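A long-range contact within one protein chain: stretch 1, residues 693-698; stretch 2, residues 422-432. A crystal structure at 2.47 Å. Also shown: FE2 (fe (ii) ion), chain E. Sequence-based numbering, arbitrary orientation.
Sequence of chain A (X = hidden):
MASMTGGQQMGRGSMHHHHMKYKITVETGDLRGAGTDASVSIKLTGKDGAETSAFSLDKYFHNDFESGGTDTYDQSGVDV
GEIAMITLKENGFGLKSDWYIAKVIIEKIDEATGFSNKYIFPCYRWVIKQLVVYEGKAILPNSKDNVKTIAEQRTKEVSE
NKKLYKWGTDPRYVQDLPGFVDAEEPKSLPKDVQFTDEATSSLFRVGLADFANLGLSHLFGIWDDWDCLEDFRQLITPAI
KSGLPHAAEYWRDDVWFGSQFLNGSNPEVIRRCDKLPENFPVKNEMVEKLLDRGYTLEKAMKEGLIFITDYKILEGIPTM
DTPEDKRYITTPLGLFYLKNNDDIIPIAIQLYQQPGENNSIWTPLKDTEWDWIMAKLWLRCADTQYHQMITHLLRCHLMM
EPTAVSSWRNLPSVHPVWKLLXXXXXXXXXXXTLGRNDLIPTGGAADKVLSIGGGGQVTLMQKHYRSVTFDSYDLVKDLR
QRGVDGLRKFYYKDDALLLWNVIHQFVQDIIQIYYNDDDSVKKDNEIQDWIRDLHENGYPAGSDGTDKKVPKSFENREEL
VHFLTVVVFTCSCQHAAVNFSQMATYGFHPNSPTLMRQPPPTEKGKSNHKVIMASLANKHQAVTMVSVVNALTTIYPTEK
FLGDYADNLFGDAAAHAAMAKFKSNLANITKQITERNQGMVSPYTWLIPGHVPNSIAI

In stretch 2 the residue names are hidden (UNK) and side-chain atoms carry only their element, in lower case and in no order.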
# COMPACT_ATOMS: atom_id res chain seq x y z
N PRO A 693 -2.46 5.13 7.07
CA PRO A 693 -3.53 5.52 6.15
C PRO A 693 -4.47 4.37 5.84
O PRO A 693 -4.08 3.21 5.98
CB PRO A 693 -2.77 5.95 4.89
CG PRO A 693 -1.40 6.27 5.35
CD PRO A 693 -1.13 5.33 6.49
N ASN A 694 -5.69 4.68 5.41
CA ASN A 694 -6.67 3.65 5.10
C ASN A 694 -6.36 2.91 3.80
O ASN A 694 -6.74 1.75 3.64
CB ASN A 694 -8.07 4.26 5.01
CG ASN A 694 -8.79 4.24 6.34
OD1 ASN A 694 -8.83 3.22 7.03
ND2 ASN A 694 -9.37 5.38 6.71
N SER A 695 -5.67 3.58 2.88
CA SER A 695 -5.42 3.00 1.56
C SER A 695 -4.01 3.23 1.05
O SER A 695 -3.17 3.83 1.73
CB SER A 695 -6.41 3.60 0.55
OG SER A 695 -6.20 4.99 0.41
N ILE A 696 -3.76 2.75 -0.16
CA ILE A 696 -2.51 2.98 -0.87
C ILE A 696 -2.72 4.13 -1.85
O ILE A 696 -3.16 3.91 -2.98
CB ILE A 696 -2.09 1.74 -1.67
CG1 ILE A 696 -1.83 0.56 -0.72
CG2 ILE A 696 -0.85 2.03 -2.51
CD1 ILE A 696 -1.61 -0.75 -1.44
N ALA A 697 -2.42 5.35 -1.42
CA ALA A 697 -2.61 6.52 -2.26
C ALA A 697 -1.29 7.20 -2.58
O ALA A 697 -1.26 8.31 -3.11
CB ALA A 697 -3.57 7.50 -1.60
N ILE A 698 -0.18 6.54 -2.25
CA ILE A 698 1.14 7.12 -2.46
C ILE A 698 2.22 6.04 -2.47
O ILE A 698 3.35 6.27 -2.90
CB ILE A 698 1.46 8.17 -1.37
CG1 ILE A 698 2.61 9.08 -1.81
CG2 ILE A 698 1.79 7.48 -0.05
CD1 ILE A 698 2.23 10.03 -2.93
OXT ILE A 698 2.01 4.91 -2.03
N UNK A 422 -14.33 0.36 -0.13
CA UNK A 422 -14.16 1.64 -0.81
C UNK A 422 -13.06 2.52 -0.20
O UNK A 422 -12.17 2.97 -0.91
c UNK A 422 -15.35 3.71 -1.64
c UNK A 422 -15.26 4.87 -3.75
c UNK A 422 -15.38 3.70 -3.03
o UNK A 422 -14.99 7.23 -3.81
c UNK A 422 -15.48 2.43 -0.86
c UNK A 422 -15.19 4.93 -0.99
c UNK A 422 -15.11 6.07 -3.09
c UNK A 422 -15.07 6.11 -1.71
N UNK A 423 -13.12 2.76 1.12
CA UNK A 423 -12.12 3.64 1.72
C UNK A 423 -10.71 3.07 1.69
O UNK A 423 -9.74 3.82 1.82
c UNK A 423 -13.44 2.58 3.42
c UNK A 423 -14.08 2.24 2.11
c UNK A 423 -12.61 3.79 3.17
N UNK A 424 -10.59 1.76 1.51
CA UNK A 424 -9.29 1.10 1.56
C UNK A 424 -8.63 0.94 0.19
O UNK A 424 -7.42 0.78 0.10
c UNK A 424 -9.43 -0.26 2.24
c UNK A 424 -11.05 -0.56 4.24
n UNK A 424 -9.11 0.36 4.66
c UNK A 424 -9.89 -0.18 3.66
n UNK A 424 -10.95 -0.25 5.58
c UNK A 424 -9.77 0.30 5.80
N UNK A 425 -9.44 0.98 -0.87
CA UNK A 425 -8.92 0.85 -2.23
C UNK A 425 -8.85 2.21 -2.90
O UNK A 425 -8.49 2.32 -4.07
c UNK A 425 -9.86 -1.47 -2.47
c UNK A 425 -9.79 -0.08 -3.09
o UNK A 425 -11.11 0.46 -3.20
N UNK A 426 -9.19 3.25 -2.15
CA UNK A 426 -9.22 4.60 -2.69
C UNK A 426 -7.83 5.08 -3.09
O UNK A 426 -6.90 5.07 -2.28
c UNK A 426 -10.95 7.75 -1.18
c UNK A 426 -10.45 6.80 -2.26
n UNK A 426 -11.82 10.04 -0.75
c UNK A 426 -11.54 9.01 -1.78
c UNK A 426 -9.82 5.56 -1.66
N UNK A 427 -7.68 5.49 -4.35
CA UNK A 427 -6.46 6.12 -4.82
C UNK A 427 -5.43 5.17 -5.41
O UNK A 427 -4.42 5.63 -5.95
N UNK A 428 -5.66 3.87 -5.31
CA UNK A 428 -4.67 2.90 -5.76
C UNK A 428 -4.52 2.88 -7.28
O UNK A 428 -3.42 2.70 -7.79
c UNK A 428 -3.77 0.56 -5.45
c UNK A 428 -3.89 -0.79 -4.80
c UNK A 428 -4.98 1.47 -5.25
c UNK A 428 -6.21 0.91 -5.95
N UNK A 429 -5.62 3.07 -8.00
CA UNK A 429 -5.57 3.08 -9.46
C UNK A 429 -4.81 4.30 -9.97
O UNK A 429 -4.01 4.20 -10.91
c UNK A 429 -6.98 3.05 -10.05
s UNK A 429 -9.24 1.62 -10.86
c UNK A 429 -7.58 1.65 -10.14
c UNK A 429 -10.17 2.44 -9.57
N UNK A 430 -5.06 5.45 -9.36
CA UNK A 430 -4.37 6.68 -9.75
C UNK A 430 -2.86 6.55 -9.60
O UNK A 430 -2.11 6.80 -10.54
c UNK A 430 -4.89 7.86 -8.94
N UNK A 431 -2.41 6.16 -8.40
CA UNK A 431 -0.98 6.10 -8.11
C UNK A 431 -0.26 5.05 -8.95
O UNK A 431 0.88 5.25 -9.36
c UNK A 431 -1.18 4.45 -6.21
c UNK A 431 1.37 7.32 -6.68
c UNK A 431 -0.71 5.83 -6.61
c UNK A 431 0.79 5.97 -6.31
N UNK A 432 -0.92 3.92 -9.21
CA UNK A 432 -0.32 2.85 -9.99
C UNK A 432 -0.19 3.22 -11.47
O UNK A 432 0.75 2.80 -12.14
o UNK A 432 -0.21 1.38 -7.65
c UNK A 432 -1.12 1.56 -9.85
n UNK A 432 -1.27 -0.41 -8.48
c UNK A 432 -0.83 0.83 -8.56
FE FE2 E . 3.52 3.21 -1.72
O HOH W 1 -3.48 8.29 -4.89
O HOH W 2 4.87 5.06 -2.21

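Position 422 carries one carbon and then a six-carbon ring bearing an oxygen, which identifies a tyrosine; Tyr422 stays out of reach of stretch 1. At 423, three carbons close a ring onto the backbone N, the mark of proline. Pro423 meets stretch 1 through its carbonyl, with its O 3.6 Å from CB of Ser695.

Position 424 has one carbon followed by a five-membered ring of three carbons and two nitrogens, and one ring nitrogen approaches the O of Asn694. This is histidine. His424 ND1 donates a hydrogen bond to Asn694 O (2.9 Å), which lies at the ring edge near its plane. Although the CA-to-CB bond points away, the m rotamer brings the ring back; the same carbonyl O of Asn694 also receives a CA-H...O contact from His424 CA at 3.4 Å.

At 425 a single carbon carries one oxygen and one carbon, as in threonine, and Thr425 points away. Position 426 bears four carbons in a row ending in nitrogen, hence lysine. The extended chain of Lys426 leads its end away from stretch 1, while its backbone O accepts a hydrogen bond from Ser695 OG (2.8 Å).

Position 427 has no side-chain atoms and is glycine. A CB on Gly427 would point toward stretch 1, only 3.1 Å from CB of Ala697, and phi/psi of 92/-7° would also jam it against the preceding carbonyl. The residue lies within a type II turn and occupies the N-cap position of the following helix.

Four carbons at 428, forked at the first with one arm two carbons long, indicate isoleucine. Ile428 CD1 packs 4.1 Å from Ile696 CD1, and its CA makes a CA-H...O contact with Ile696 O (3.3 Å). Position 429 has two carbons, a sulfur and a final carbon, unbranched: methionine. Met429 points away, and 430, with one carbon, is alanine; neither touches stretch 1.

Position 431 repeats the forked four-carbon pattern of isoleucine. Ile431 points toward stretch 1, placing CG2 4.4 Å from Ile696 CG2 and CG1 4.0 Å from Ile698 CA. At 432, two carbons, the second bearing oxygen and nitrogen, fit asparagine or aspartate by shape and asparagine by element; Asn432 makes no contact.

The contact thus combines two direct hydrogen bonds with isoleucine packing around Ile696. Water 1 adds a bridge, donating to Gly427 O (3.0 Å) and Ala697 O (2.8 Å). Beyond this anchored segment, the terminal carboxylate of Ile698 reaches the iron, with OXT 2.3 Å from FE.

Stretch 2, residues 422-432: YPHTKGIMAIN
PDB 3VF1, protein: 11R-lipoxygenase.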